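Local coordinates for protein leucine aminopeptidase 2 (Saccharomyces cerevisiae, PDB 2XQ0) that removes amino-terminal residues, preferentially from di- and tripeptides, as a zinc-dependent M1 aminopeptidase, and shows low epoxide hydrolase activity in vitro, at residues E147-H150 and A151-L154. Sequence-based numbering, arbitrary orientation.
Sequences EAIH and ARSL. With BES (2-(3-amino-2-hydroxy-4-phenyl-butyrylamino)-4-methyl-pentanoic acid), chain B.
A single 3-10 turn, residues 151-153, follows the substrate-binding loop of this M1 aminopeptidase, and Ile149 and Arg152 meet across the junction. Their side chains run side by side and point the same way. Ile149 CB sits over one face of the Arg152 guanidinium, offset toward its rim, and Ile149 CG2 lies 3.4 Å from Arg152 NH2. The Arg152 chain bends at chi3, 65°, which lays the guanidinium along Ile149, and Arg152 CG passes 3.4 Å from Ile149 O. The guanidinium is held by several partners: NE forms a salt bridge with Asp159, while NH1 and NH2 bond to the carbonyls of Leu97 and Ser20. These bonds probably fix its rotation against the isoleucine.

The turn itself is closed by Ser153 N, which donates to His150 O at 2.8 Å. Leu154 N repeats the i to i+3 pattern on Ala151 O, at 2.9 Å. Ser153 OG and His150 ND1 both reach Thr125, tying the turn to a preceding loop of the N-terminal domain.

At the start of 147-150, a cis peptide bond joins Glu147 to Ala148. The Glu147 chain is extended, with CG anti to the backbone N (chi1 -163°), and carries the carboxylate into the active site. There Glu147 OE1 accepts a 2.8 Å hydrogen bond from the bestatin amine N2. Glu147 CD also lies 3.5 Å from C9 of the bestatin phenyl ring.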
loop_
_atom_site.group_PDB
_atom_site.type_symbol
_atom_site.label_atom_id
_atom_site.label_comp_id
_atom_site.label_asym_id
_atom_site.label_seq_id
_atom_site.Cartn_x
_atom_site.Cartn_y
_atom_site.Cartn_z
ATOM N N GLU A 147 -5.274 -6.353 3.984
ATOM C CA GLU A 147 -5.404 -6.320 2.520
ATOM C C GLU A 147 -4.464 -7.351 1.907
ATOM O O GLU A 147 -3.322 -7.450 2.337
ATOM C CB GLU A 147 -5.071 -4.924 1.983
ATOM C CG GLU A 147 -5.569 -4.662 0.550
ATOM C CD GLU A 147 -5.333 -3.208 0.144
ATOM O OE1 GLU A 147 -4.849 -2.452 0.998
ATOM O OE2 GLU A 147 -5.615 -2.832 -1.004
ATOM N N ALA A 148 -4.927 -8.132 0.926
ATOM C CA ALA A 148 -6.261 -8.032 0.345
ATOM C C ALA A 148 -7.289 -8.972 0.980
ATOM O O ALA A 148 -8.417 -8.553 1.247
ATOM C CB ALA A 148 -6.197 -8.305 -1.150
ATOM N N ILE A 149 -6.920 -10.240 1.186
ATOM C CA ILE A 149 -7.860 -11.210 1.778
ATOM C C ILE A 149 -7.401 -11.879 3.084
ATOM O O ILE A 149 -7.593 -13.083 3.289
ATOM C CB ILE A 149 -8.267 -12.286 0.769
ATOM C CG1 ILE A 149 -7.032 -13.035 0.241
ATOM C CG2 ILE A 149 -9.059 -11.629 -0.397
ATOM C CD1 ILE A 149 -7.386 -14.269 -0.609
ATOM N N HIS A 150 -6.828 -11.096 3.985
ATOM C CA HIS A 150 -6.406 -11.640 5.282
ATOM C C HIS A 150 -7.406 -11.334 6.401
ATOM O O HIS A 150 -7.240 -11.816 7.528
ATOM C CB HIS A 150 -5.018 -11.104 5.651
ATOM C CG HIS A 150 -3.938 -11.564 4.724
ATOM N ND1 HIS A 150 -3.525 -12.877 4.665
ATOM C CD2 HIS A 150 -3.210 -10.896 3.800
ATOM C CE1 HIS A 150 -2.578 -12.996 3.751
ATOM N NE2 HIS A 150 -2.361 -11.807 3.217
ATOM N N ALA A 151 -8.430 -10.532 6.117
ATOM C CA ALA A 151 -9.432 -10.254 7.155
ATOM C C ALA A 151 -10.063 -11.557 7.635
ATOM O O ALA A 151 -10.340 -11.729 8.823
ATOM C CB ALA A 151 -10.481 -9.299 6.656
ATOM N N ARG A 152 -10.275 -12.484 6.707
ATOM C CA ARG A 152 -10.833 -13.800 7.044
ATOM C C ARG A 152 -9.895 -14.619 7.947
ATOM O O ARG A 152 -10.278 -15.672 8.444
ATOM C CB ARG A 152 -11.152 -14.592 5.765
ATOM C CG ARG A 152 -9.889 -14.977 4.972
ATOM C CD ARG A 152 -10.190 -15.507 3.561
ATOM N NE ARG A 152 -10.798 -14.479 2.712
ATOM C CZ ARG A 152 -11.068 -14.599 1.412
ATOM N NH1 ARG A 152 -10.818 -15.733 0.754
ATOM N NH2 ARG A 152 -11.604 -13.570 0.765
ATOM N N SER A 153 -8.670 -14.150 8.167
ATOM C CA SER A 153 -7.765 -14.875 9.074
ATOM C C SER A 153 -7.780 -14.216 10.451
ATOM O O SER A 153 -7.153 -14.704 11.412
ATOM C CB SER A 153 -6.352 -14.918 8.487
ATOM O OG SER A 153 -5.486 -15.770 9.204
ATOM N N LEU A 154 -8.503 -13.099 10.542
ATOM C CA LEU A 154 -8.661 -12.364 11.803
ATOM C C LEU A 154 -10.062 -12.569 12.402
ATOM O O LEU A 154 -10.203 -12.757 13.607
ATOM C CB LEU A 154 -8.385 -10.867 11.610
ATOM C CG LEU A 154 -8.567 -10.004 12.860
ATOM C CD1 LEU A 154 -7.623 -10.465 13.982
ATOM C CD2 LEU A 154 -8.371 -8.513 12.583
HETATM N N2 BES B . -2.755 -0.541 1.180
HETATM C C1 BES B . -1.724 -0.248 0.205
HETATM C C6 BES B . -0.595 -1.275 0.308
HETATM C C7 BES B . -1.112 -2.653 -0.041
HETATM C C8 BES B . -1.899 -2.829 -1.173
HETATM C C12 BES B . -0.819 -3.740 0.778
HETATM C C9 BES B . -2.383 -4.092 -1.494
HETATM C C11 BES B . -1.305 -5.005 0.456
HETATM C C10 BES B . -2.087 -5.181 -0.682
HETATM C C2 BES B . -1.165 1.167 0.399
HETATM O O2 BES B . -2.146 2.213 0.343
HETATM C C3 BES B . -0.146 1.386 -0.669
HETATM O O3 BES B . -0.471 1.550 -1.847
HETATM N N1 BES B . 1.077 1.346 -0.156
HETATM C C4 BES B . 2.343 1.506 -0.842
HETATM C C13 BES B . 2.687 2.972 -0.607
HETATM C C14 BES B . 2.997 3.721 -1.896
HETATM C C15 BES B . 2.807 5.219 -1.689
HETATM C C16 BES B . 2.156 3.217 -3.067
HETATM C C5 BES B . 3.335 0.648 -0.110
HETATM O O1 BES B . 4.333 0.214 -0.726
HETATM O O4 BES B . 3.118 0.392 1.102
#